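Local coordinates for alpha-L-rhamnosidase (Streptomyces avermitilis, PDB 3W5N), which hydrolyses terminal non-reducing alpha-L-rhamnose residues from alpha-L-rhamnosides, including citrus flavonoids and the arabinogalactan-protein gum arabic, at residues H527-N532 / N912-Y917; N541-A546 / P632-R637. All coordinates share one frame; numbering follows the deposited sequence.

Overall arrangement
Both contacts are buried and join the same two parts of the chain, the concanavalin-like domain and the six-hairpin glycosidase domain. Contact 2 is nested inside the loop closed by contact 1, and their centres lie about 10 Å apart. They touch through Asn541, whose ND2 probably bonds Asn912 O and Glu529 OE1. Each also reaches the bound rhamnose from its glycosidase segment. The chemistry differs. Contact 1 pairs one carboxylate with a backbone N-H, two waters and an aromatic ring. Contact 2 buries more surface and is a salt-bridge network, although its 541-546 loop comes to the surface at Ser544.

Contact 1 of 2, residues H527-N532 / N912-Y917. With RAM (alpha-L-rhamnopyranose), chain C.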
ATOM      1  N   HIS A 527     -14.722   3.664  10.826  1.00 10.70           N
ATOM      2  CA  HIS A 527     -14.325   4.365   9.607  1.00 10.90           C
ATOM      3  C   HIS A 527     -15.026   3.720   8.417  1.00 11.05           C
ATOM      4  O   HIS A 527     -15.058   2.490   8.312  1.00 11.30           O
ATOM      5  CB  HIS A 527     -12.795   4.283   9.428  1.00 10.14           C
ATOM      6  CG  HIS A 527     -12.026   4.870  10.574  1.00  9.98           C
ATOM      7  ND1 HIS A 527     -11.854   4.209  11.775  1.00  9.64           N
ATOM      8  CD2 HIS A 527     -11.396   6.056  10.708  1.00  9.47           C
ATOM      9  CE1 HIS A 527     -11.165   4.969  12.603  1.00  9.66           C
ATOM     10  NE2 HIS A 527     -10.874   6.097  11.981  1.00 10.02           N
ATOM     11  N   ALA A 528     -15.578   4.548   7.525  1.00 11.28           N
ATOM     12  CA  ALA A 528     -16.350   4.031   6.379  1.00 11.33           C
ATOM     13  C   ALA A 528     -16.108   4.827   5.123  1.00 10.99           C
ATOM     14  O   ALA A 528     -15.823   6.021   5.179  1.00 10.75           O
ATOM     15  CB  ALA A 528     -17.846   4.007   6.694  1.00 11.62           C
ATOM     16  N   GLU A 529     -16.220   4.158   3.979  1.00 11.29           N
ATOM     17  CA  GLU A 529     -16.024   4.845   2.708  1.00 11.88           C
ATOM     18  C   GLU A 529     -17.292   5.592   2.281  1.00 11.94           C
ATOM     19  O   GLU A 529     -17.213   6.582   1.548  1.00 11.45           O
ATOM     20  CB  GLU A 529     -15.681   3.834   1.602  1.00 12.97           C
ATOM     21  CG  GLU A 529     -14.438   2.985   1.846  1.00 13.99           C
ATOM     22  CD  GLU A 529     -14.011   2.256   0.581  1.00 14.60           C
ATOM     23  OE1 GLU A 529     -14.661   1.241   0.220  1.00 16.28           O
ATOM     24  OE2 GLU A 529     -13.040   2.720  -0.063  1.00 14.90           O
ATOM     25  N   VAL A 530     -18.449   5.081   2.707  1.00 12.27           N
ATOM     26  CA  VAL A 530     -19.769   5.574   2.241  1.00 12.23           C
ATOM     27  C   VAL A 530     -20.807   5.551   3.374  1.00 12.77           C
ATOM     28  O   VAL A 530     -20.571   4.965   4.427  1.00 11.94           O
ATOM     29  CB  VAL A 530     -20.311   4.745   1.039  1.00 12.39           C
ATOM     30  CG1 VAL A 530     -19.456   4.956  -0.229  1.00 12.48           C
ATOM     31  CG2 VAL A 530     -20.418   3.269   1.369  1.00 12.46           C
ATOM     32  N   LEU A 531     -21.961   6.176   3.126  1.00 13.37           N
ATOM     33  CA  LEU A 531     -23.031   6.249   4.116  1.00 14.60           C
ATOM     34  C   LEU A 531     -24.257   5.519   3.638  1.00 15.68           C
ATOM     35  O   LEU A 531     -24.452   5.316   2.428  1.00 16.56           O
ATOM     36  CB  LEU A 531     -23.429   7.708   4.374  1.00 14.25           C
ATOM     37  CG  LEU A 531     -22.371   8.655   4.920  1.00 14.24           C
ATOM     38  CD1 LEU A 531     -22.992  10.039   5.076  1.00 14.76           C
ATOM     39  CD2 LEU A 531     -21.811   8.133   6.248  1.00 14.26           C
ATOM     40  N   ASN A 532     -25.079   5.114   4.598  1.00 16.52           N
ATOM     41  CA  ASN A 532     -26.431   4.635   4.306  1.00 18.28           C
ATOM     42  C   ASN A 532     -27.338   5.809   3.964  1.00 18.58           C
ATOM     43  O   ASN A 532     -26.992   6.954   4.261  1.00 19.46           O
ATOM     44  CB  ASN A 532     -26.969   3.872   5.520  1.00 18.30           C
ATOM     45  CG  ASN A 532     -26.256   2.554   5.741  1.00 18.16           C
ATOM     46  OD1 ASN A 532     -26.221   1.691   4.860  1.00 19.72           O
ATOM     47  ND2 ASN A 532     -25.675   2.394   6.919  1.00 17.52           N
ATOM     48  N   ASN A 912     -16.892  -5.107  -2.883  1.00 14.81           N
ATOM     49  CA  ASN A 912     -17.300  -3.796  -3.355  1.00 14.89           C
ATOM     50  C   ASN A 912     -16.580  -2.600  -2.745  1.00 15.02           C
ATOM     51  O   ASN A 912     -17.096  -1.939  -1.838  1.00 16.71           O
ATOM     52  CB  ASN A 912     -18.809  -3.600  -3.182  1.00 14.99           C
ATOM     53  CG  ASN A 912     -19.317  -2.423  -3.969  1.00 15.79           C
ATOM     54  OD1 ASN A 912     -18.848  -2.171  -5.079  1.00 16.21           O
ATOM     55  ND2 ASN A 912     -20.273  -1.685  -3.404  1.00 15.46           N
ATOM     56  N   SER A 913     -15.446  -2.264  -3.323  1.00 14.02           N
ATOM     57  CA  SER A 913     -14.592  -1.201  -2.823  1.00 13.55           C
ATOM     58  C   SER A 913     -14.880   0.124  -3.525  1.00 13.18           C
ATOM     59  O   SER A 913     -15.210   0.157  -4.720  1.00 14.61           O
ATOM     60  CB  SER A 913     -13.118  -1.644  -3.013  1.00 13.34           C
ATOM     61  OG  SER A 913     -12.283  -0.565  -3.402  1.00 12.48           O
ATOM     62  N   PHE A 914     -14.777   1.219  -2.783  1.00 12.92           N
ATOM     63  CA  PHE A 914     -14.914   2.552  -3.349  1.00 12.53           C
ATOM     64  C   PHE A 914     -13.566   3.252  -3.535  1.00 12.13           C
ATOM     65  O   PHE A 914     -13.510   4.470  -3.655  1.00 11.91           O
ATOM     66  CB  PHE A 914     -15.857   3.400  -2.493  1.00 12.84           C
ATOM     67  CG  PHE A 914     -17.253   2.848  -2.434  1.00 12.80           C
ATOM     68  CD1 PHE A 914     -17.596   1.880  -1.493  1.00 13.22           C
ATOM     69  CD2 PHE A 914     -18.205   3.255  -3.361  1.00 13.81           C
ATOM     70  CE1 PHE A 914     -18.887   1.361  -1.450  1.00 13.40           C
ATOM     71  CE2 PHE A 914     -19.489   2.723  -3.336  1.00 13.60           C
ATOM     72  CZ  PHE A 914     -19.826   1.787  -2.381  1.00 13.23           C
ATOM     73  N   ASN A 915     -12.487   2.475  -3.595  1.00 12.05           N
ATOM     74  CA  ASN A 915     -11.138   3.055  -3.728  1.00 11.62           C
ATOM     75  C   ASN A 915     -10.155   2.047  -4.366  1.00 12.12           C
ATOM     76  O   ASN A 915      -9.214   1.608  -3.729  1.00 12.25           O
ATOM     77  CB  ASN A 915     -10.651   3.571  -2.356  1.00 11.50           C
ATOM     78  CG  ASN A 915      -9.526   4.595  -2.463  1.00 11.19           C
ATOM     79  OD1 ASN A 915      -9.033   4.895  -3.550  1.00 11.13           O
ATOM     80  ND2 ASN A 915      -9.131   5.155  -1.318  1.00 10.96           N
ATOM     81  N   HIS A 916     -10.411   1.700  -5.630  1.00 12.13           N
ATOM     82  CA  HIS A 916      -9.541   0.864  -6.477  1.00 12.70           C
ATOM     83  C   HIS A 916      -9.021   1.787  -7.580  1.00 13.28           C
ATOM     84  O   HIS A 916      -9.830   2.542  -8.179  1.00 13.56           O
ATOM     85  CB  HIS A 916     -10.366  -0.226  -7.165  1.00 13.09           C
ATOM     86  CG  HIS A 916     -10.315  -1.573  -6.501  1.00 12.99           C
ATOM     87  ND1 HIS A 916     -10.881  -1.823  -5.266  1.00 12.96           N
ATOM     88  CD2 HIS A 916      -9.833  -2.759  -6.942  1.00 12.86           C
ATOM     89  CE1 HIS A 916     -10.712  -3.098  -4.956  1.00 12.82           C
ATOM     90  NE2 HIS A 916     -10.075  -3.689  -5.955  1.00 13.16           N
ATOM     91  N   TYR A 917      -7.720   1.763  -7.883  1.00 12.89           N
ATOM     92  CA  TYR A 917      -7.229   2.684  -8.929  1.00 12.84           C
ATOM     93  C   TYR A 917      -7.401   2.237 -10.391  1.00 13.16           C
ATOM     94  O   TYR A 917      -7.208   3.051 -11.308  1.00 13.32           O
ATOM     95  CB  TYR A 917      -5.775   3.166  -8.697  1.00 12.74           C
ATOM     96  CG  TYR A 917      -4.755   2.097  -8.379  1.00 12.57           C
ATOM     97  CD1 TYR A 917      -4.636   0.927  -9.154  1.00 12.32           C
ATOM     98  CD2 TYR A 917      -3.880   2.270  -7.307  1.00 12.68           C
ATOM     99  CE1 TYR A 917      -3.678  -0.043  -8.846  1.00 12.81           C
ATOM    100  CE2 TYR A 917      -2.918   1.309  -6.995  1.00 13.02           C
ATOM    101  CZ  TYR A 917      -2.831   0.154  -7.753  1.00 13.13           C
ATOM    102  OH  TYR A 917      -1.881  -0.786  -7.418  1.00 13.08           O
TER
HETATM  103  C1  RAM C1202     -10.143  -8.496  -6.339  1.00 21.61           C
HETATM  104  C2  RAM C1202      -8.932  -7.596  -6.035  1.00 22.00           C
HETATM  105  C3  RAM C1202      -8.294  -7.026  -7.324  1.00 19.28           C
HETATM  106  C4  RAM C1202      -8.453  -7.893  -8.585  1.00 20.18           C
HETATM  107  C5  RAM C1202      -8.691  -9.314  -8.158  1.00 20.46           C
HETATM  108  C6  RAM C1202      -8.785 -10.180  -9.420  1.00 20.33           C
HETATM  109  O1  RAM C1202     -10.442  -9.358  -5.236  1.00 24.07           O
HETATM  110  O2  RAM C1202      -9.348  -6.576  -5.089  1.00 21.98           O
HETATM  111  O3  RAM C1202      -8.909  -5.801  -7.695  1.00 17.49           O
HETATM  112  O4  RAM C1202      -7.293  -7.860  -9.447  1.00 18.20           O
HETATM  113  O5  RAM C1202      -9.927  -9.357  -7.449  1.00 20.25           O
HETATM  114  O   HOH W   1     -10.710   4.150   1.025  1.00 17.65           O
HETATM  115  O   HOH W   2     -11.596   0.592  -0.886  1.00 28.50           O
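Val530 CG1 lies over one face of the Phe914 ring, 3.5 Å from the centroid and only 2° off the ring normal, a CH-pi contact. At the edge of the same ring, in its plane, sits Glu529 OE1, 3.5 Å from Phe914 CD1. Carboxylate and ring are steeply inclined, with planes 75° apart. Val530 CG2 adds an apolar contact at Phe914 CE1.

The polar link is made by Glu529. OE1 accepts a nearly straight hydrogen bond from Phe914 N at 3.0 Å, on its syn side but tilted from the carboxylate plane. CG stands anti to the carbonyl carbon (chi1 -58°), and the chain runs out extended to bring the carboxylate to this N-H. OE2 lies 3.4 Å from Asn915 CB and accepts from two waters. One water is bonded to Asn915 ND2, the other to Ser913 OG. Asn541 ND2 and Asn506 ND2 also bond the carboxylate, so this buried charge is well supplied with polar partners.

Ser913 OG accepts from Asn915 N, forming an ST turn. It meets His916 ND1 at 2.7 Å, in the plane of the imidazole. This bond probably helps fix the rotation of the ring, whose NE2 donates to O2 and O3 of rhamnose. Ser913 N is bonded to Glu895, the inferred proton acceptor. Glu529 thus stands behind Ser913, which probably helps position the sugar-binding His916. The concanavalin-like domain here backs a sugar-binding loop of the six-hairpin glycosidase domain, at the family 78 active site.

Contact 2 of 2, residues N541-A546 / P632-R637; sequences NLRSAA and PARDER. With RAM (alpha-L-rhamnopyranose), chain C.
Arg543 NH2 reaches across from the facing loop to Glu636 OE1 at 3.2 Å, in a weak bond that is part of a salt bridge. Glu636 and Arg634 meet the rhamnose directly. Glu636 OE2, of the inferred proton donor, accepts from rhamnose O1 at 3.1 Å. Arg634 NH2 makes a weak bond to rhamnose O2. Arg634 also grips Glu636 OE1 side-on with NE and NH2, both from the same face of the carboxylate. Arg634 NH1 forms a salt bridge with Glu895, the inferred proton acceptor.

A water joins Arg543 NH1, Glu636 OE1 and rhamnose O1. Arg634 CD lies over the centre of the Arg543 guanidinium, 3.5 Å above its plane. The two guanidinium planes are 32° apart.

Asp635 holds Arg543 in turn. Its OD1 accepts from Arg543 NE at 2.7 Å on the syn lone pair, and from Arg543 NH2 above the carboxylate plane. Its OD2 accepts from Ser544 OG at 2.5 Å on the anti lone pair, and from Ser544 N. CG stands between the backbone N and the carbonyl carbon (chi1 58°), which sets one oxygen against Arg543 and the other against Ser544. With an alanine here, Arg543 NE and Ser544 would probably lose their carboxylate acceptor, and Arg543, left with its weak bond to Glu636 and outer partners, would be freer to turn.

Further out, Ala545 CB packs against the backbone at Asp635 N, and Leu542 CD2 touches Ala633 CB. Arg637 ties down its own loop, donating to Ala633 O and Arg634 O; its guanidinium makes a cation-pi contact with Phe567, and NH1 donates to Phe567 O. A type II' turn from Leu542 to Ala545 presents Arg543 and Ser544. The whole is a salt-bridge network in the glycosidase active site, with the concanavalin-like domain supplying its second shell.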
ATOM      1  N   ASN A 541     -19.128  -3.539   3.284  1.00 12.84           N
ATOM      2  CA  ASN A 541     -18.124  -3.798   2.243  1.00 13.50           C
ATOM      3  C   ASN A 541     -16.693  -3.975   2.796  1.00 13.67           C
ATOM      4  O   ASN A 541     -15.798  -4.401   2.068  1.00 13.20           O
ATOM      5  CB  ASN A 541     -18.163  -2.716   1.147  1.00 14.74           C
ATOM      6  CG  ASN A 541     -17.594  -1.397   1.609  1.00 15.48           C
ATOM      7  OD1 ASN A 541     -17.932  -0.902   2.694  1.00 15.59           O
ATOM      8  ND2 ASN A 541     -16.714  -0.817   0.794  1.00 16.43           N
ATOM      9  N   LEU A 542     -16.485  -3.648   4.079  1.00 13.32           N
ATOM     10  CA  LEU A 542     -15.179  -3.843   4.722  1.00 12.81           C
ATOM     11  C   LEU A 542     -14.972  -5.307   5.084  1.00 13.07           C
ATOM     12  O   LEU A 542     -13.845  -5.739   5.375  1.00 13.33           O
ATOM     13  CB  LEU A 542     -15.035  -2.940   5.963  1.00 13.03           C
ATOM     14  CG  LEU A 542     -15.226  -1.441   5.713  1.00 12.94           C
ATOM     15  CD1 LEU A 542     -15.020  -0.662   7.002  1.00 13.32           C
ATOM     16  CD2 LEU A 542     -14.301  -0.924   4.608  1.00 12.88           C
ATOM     17  N   ARG A 543     -16.066  -6.079   5.050  1.00 12.63           N
ATOM     18  CA  ARG A 543     -16.034  -7.510   5.337  1.00 12.76           C
ATOM     19  C   ARG A 543     -15.471  -7.732   6.747  1.00 13.50           C
ATOM     20  O   ARG A 543     -15.979  -7.142   7.685  1.00 13.27           O
ATOM     21  CB  ARG A 543     -15.297  -8.279   4.219  1.00 12.79           C
ATOM     22  CG  ARG A 543     -15.858  -7.906   2.842  1.00 13.25           C
ATOM     23  CD  ARG A 543     -15.388  -8.827   1.718  1.00 13.67           C
ATOM     24  NE  ARG A 543     -13.933  -8.932   1.650  1.00 14.12           N
ATOM     25  CZ  ARG A 543     -13.239  -9.245   0.559  1.00 14.92           C
ATOM     26  NH1 ARG A 543     -13.855  -9.450  -0.604  1.00 16.03           N
ATOM     27  NH2 ARG A 543     -11.913  -9.317   0.622  1.00 14.84           N
ATOM     28  N   SER A 544     -14.419  -8.525   6.913  1.00 12.95           N
ATOM     29  CA  SER A 544     -13.935  -8.813   8.266  1.00 13.46           C
ATOM     30  C   SER A 544     -13.040  -7.739   8.901  1.00 13.86           C
ATOM     31  O   SER A 544     -12.691  -7.848  10.085  1.00 13.95           O
ATOM     32  CB  SER A 544     -13.215 -10.159   8.305  1.00 13.86           C
ATOM     33  OG  SER A 544     -11.939 -10.054   7.702  1.00 13.75           O
ATOM     34  N   ALA A 545     -12.668  -6.711   8.144  1.00 13.37           N
ATOM     35  CA  ALA A 545     -11.855  -5.616   8.717  1.00 12.82           C
ATOM     36  C   ALA A 545     -12.706  -4.646   9.557  1.00 12.99           C
ATOM     37  O   ALA A 545     -13.515  -3.892   9.014  1.00 13.70           O
ATOM     38  CB  ALA A 545     -11.103  -4.877   7.614  1.00 12.54           C
ATOM     39  N   ALA A 546     -12.519  -4.668  10.880  1.00 12.58           N
ATOM     40  CA  ALA A 546     -13.288  -3.811  11.780  1.00 12.23           C
ATOM     41  C   ALA A 546     -12.995  -2.327  11.571  1.00 11.92           C
ATOM     42  O   ALA A 546     -13.901  -1.489  11.710  1.00 11.81           O
ATOM     43  CB  ALA A 546     -13.052  -4.199  13.242  1.00 12.44           C
ATOM     44  N   PRO A 632      -7.519  -0.005   0.015  1.00 12.12           N
ATOM     45  CA  PRO A 632      -6.868   0.279   1.297  1.00 12.05           C
ATOM     46  C   PRO A 632      -7.795   0.060   2.487  1.00 12.00           C
ATOM     47  O   PRO A 632      -7.390   0.255   3.641  1.00 11.98           O
ATOM     48  CB  PRO A 632      -6.529   1.763   1.167  1.00 12.17           C
ATOM     49  CG  PRO A 632      -7.671   2.305   0.358  1.00 11.83           C
ATOM     50  CD  PRO A 632      -8.101   1.211  -0.586  1.00 12.02           C
ATOM     51  N   ALA A 633      -9.014  -0.381   2.215  1.00 11.71           N
ATOM     52  CA  ALA A 633     -10.081  -0.288   3.214  1.00 11.90           C
ATOM     53  C   ALA A 633     -10.555  -1.626   3.755  1.00 11.74           C
ATOM     54  O   ALA A 633     -10.651  -1.809   4.970  1.00 11.47           O
ATOM     55  CB  ALA A 633     -11.261   0.496   2.645  1.00 11.97           C
ATOM     56  N   ARG A 634     -10.926  -2.550   2.876  1.00 12.04           N
ATOM     57  CA  ARG A 634     -11.454  -3.824   3.369  1.00 11.96           C
ATOM     58  C   ARG A 634     -10.355  -4.792   3.811  1.00 11.85           C
ATOM     59  O   ARG A 634      -9.164  -4.431   3.831  1.00 12.11           O
ATOM     60  CB  ARG A 634     -12.383  -4.452   2.314  1.00 12.28           C
ATOM     61  CG  ARG A 634     -11.650  -4.963   1.087  1.00 12.24           C
ATOM     62  CD  ARG A 634     -12.595  -5.775   0.207  1.00 12.89           C
ATOM     63  NE  ARG A 634     -11.990  -6.135  -1.080  1.00 12.32           N
ATOM     64  CZ  ARG A 634     -12.497  -5.800  -2.267  1.00 12.78           C
ATOM     65  NH1 ARG A 634     -13.613  -5.062  -2.352  1.00 13.47           N
ATOM     66  NH2 ARG A 634     -11.887  -6.179  -3.377  1.00 13.17           N
ATOM     67  N   ASP A 635     -10.740  -6.021   4.158  1.00 11.97           N
ATOM     68  CA  ASP A 635      -9.777  -7.063   4.561  1.00 12.24           C
ATOM     69  C   ASP A 635      -9.028  -7.681   3.380  1.00 12.44           C
ATOM     70  O   ASP A 635      -9.112  -8.894   3.127  1.00 12.61           O
ATOM     71  CB  ASP A 635     -10.472  -8.158   5.372  1.00 12.99           C
ATOM     72  CG  ASP A 635     -11.626  -8.814   4.616  1.00 14.38           C
ATOM     73  OD1 ASP A 635     -11.922  -8.410   3.450  1.00 14.03           O
ATOM     74  OD2 ASP A 635     -12.239  -9.745   5.206  1.00 15.27           O
ATOM     75  N   GLU A 636      -8.303  -6.839   2.644  1.00 11.79           N
ATOM     76  CA  GLU A 636      -7.550  -7.307   1.489  1.00 11.16           C
ATOM     77  C   GLU A 636      -6.229  -6.532   1.469  1.00 10.42           C
ATOM     78  O   GLU A 636      -5.324  -6.885   2.203  1.00 10.11           O
ATOM     79  CB  GLU A 636      -8.374  -7.165   0.201  1.00 11.71           C
ATOM     80  CG  GLU A 636      -7.810  -7.976  -0.956  1.00 12.97           C
ATOM     81  CD  GLU A 636      -8.862  -8.432  -1.963  1.00 15.11           C
ATOM     82  OE1 GLU A 636     -10.073  -8.152  -1.781  1.00 15.12           O
ATOM     83  OE2 GLU A 636      -8.461  -9.120  -2.928  1.00 15.86           O
ATOM     84  N   ARG A 637      -6.146  -5.450   0.695  1.00  9.92           N
ATOM     85  CA  ARG A 637      -4.968  -4.570   0.728  1.00  9.69           C
ATOM     86  C   ARG A 637      -3.717  -5.346   0.333  1.00  9.50           C
ATOM     87  O   ARG A 637      -2.681  -5.270   1.016  1.00  9.38           O
ATOM     88  CB  ARG A 637      -4.775  -3.960   2.117  1.00  9.36           C
ATOM     89  CG  ARG A 637      -6.093  -3.583   2.787  1.00  9.85           C
ATOM     90  CD  ARG A 637      -5.844  -2.635   3.940  1.00 10.38           C
ATOM     91  NE  ARG A 637      -7.041  -2.511   4.769  1.00 10.48           N
ATOM     92  CZ  ARG A 637      -7.048  -1.907   5.949  1.00 10.92           C
ATOM     93  NH1 ARG A 637      -5.923  -1.394   6.437  1.00 10.67           N
ATOM     94  NH2 ARG A 637      -8.181  -1.828   6.635  1.00 10.98           N
TER
HETATM   95  C1  RAM C1202     -10.143  -8.496  -6.339  1.00 21.61           C
HETATM   96  C2  RAM C1202      -8.932  -7.596  -6.035  1.00 22.00           C
HETATM   97  C3  RAM C1202      -8.294  -7.026  -7.324  1.00 19.28           C
HETATM   98  C4  RAM C1202      -8.453  -7.893  -8.585  1.00 20.18           C
HETATM   99  C5  RAM C1202      -8.691  -9.314  -8.158  1.00 20.46           C
HETATM  100  C6  RAM C1202      -8.785 -10.180  -9.420  1.00 20.33           C
HETATM  101  O1  RAM C1202     -10.442  -9.358  -5.236  1.00 24.07           O
HETATM  102  O2  RAM C1202      -9.348  -6.576  -5.089  1.00 21.98           O
HETATM  103  O3  RAM C1202      -8.909  -5.801  -7.695  1.00 17.49           O
HETATM  104  O4  RAM C1202      -7.293  -7.860  -9.447  1.00 18.20           O
HETATM  105  O5  RAM C1202      -9.927  -9.357  -7.449  1.00 20.25           O
HETATM  106  O   HOH W   3     -14.561  -3.272  -0.113  1.00 30.49           O
HETATM  107  O   HOH W   4     -12.014  -9.831  -2.948  1.00 22.00           O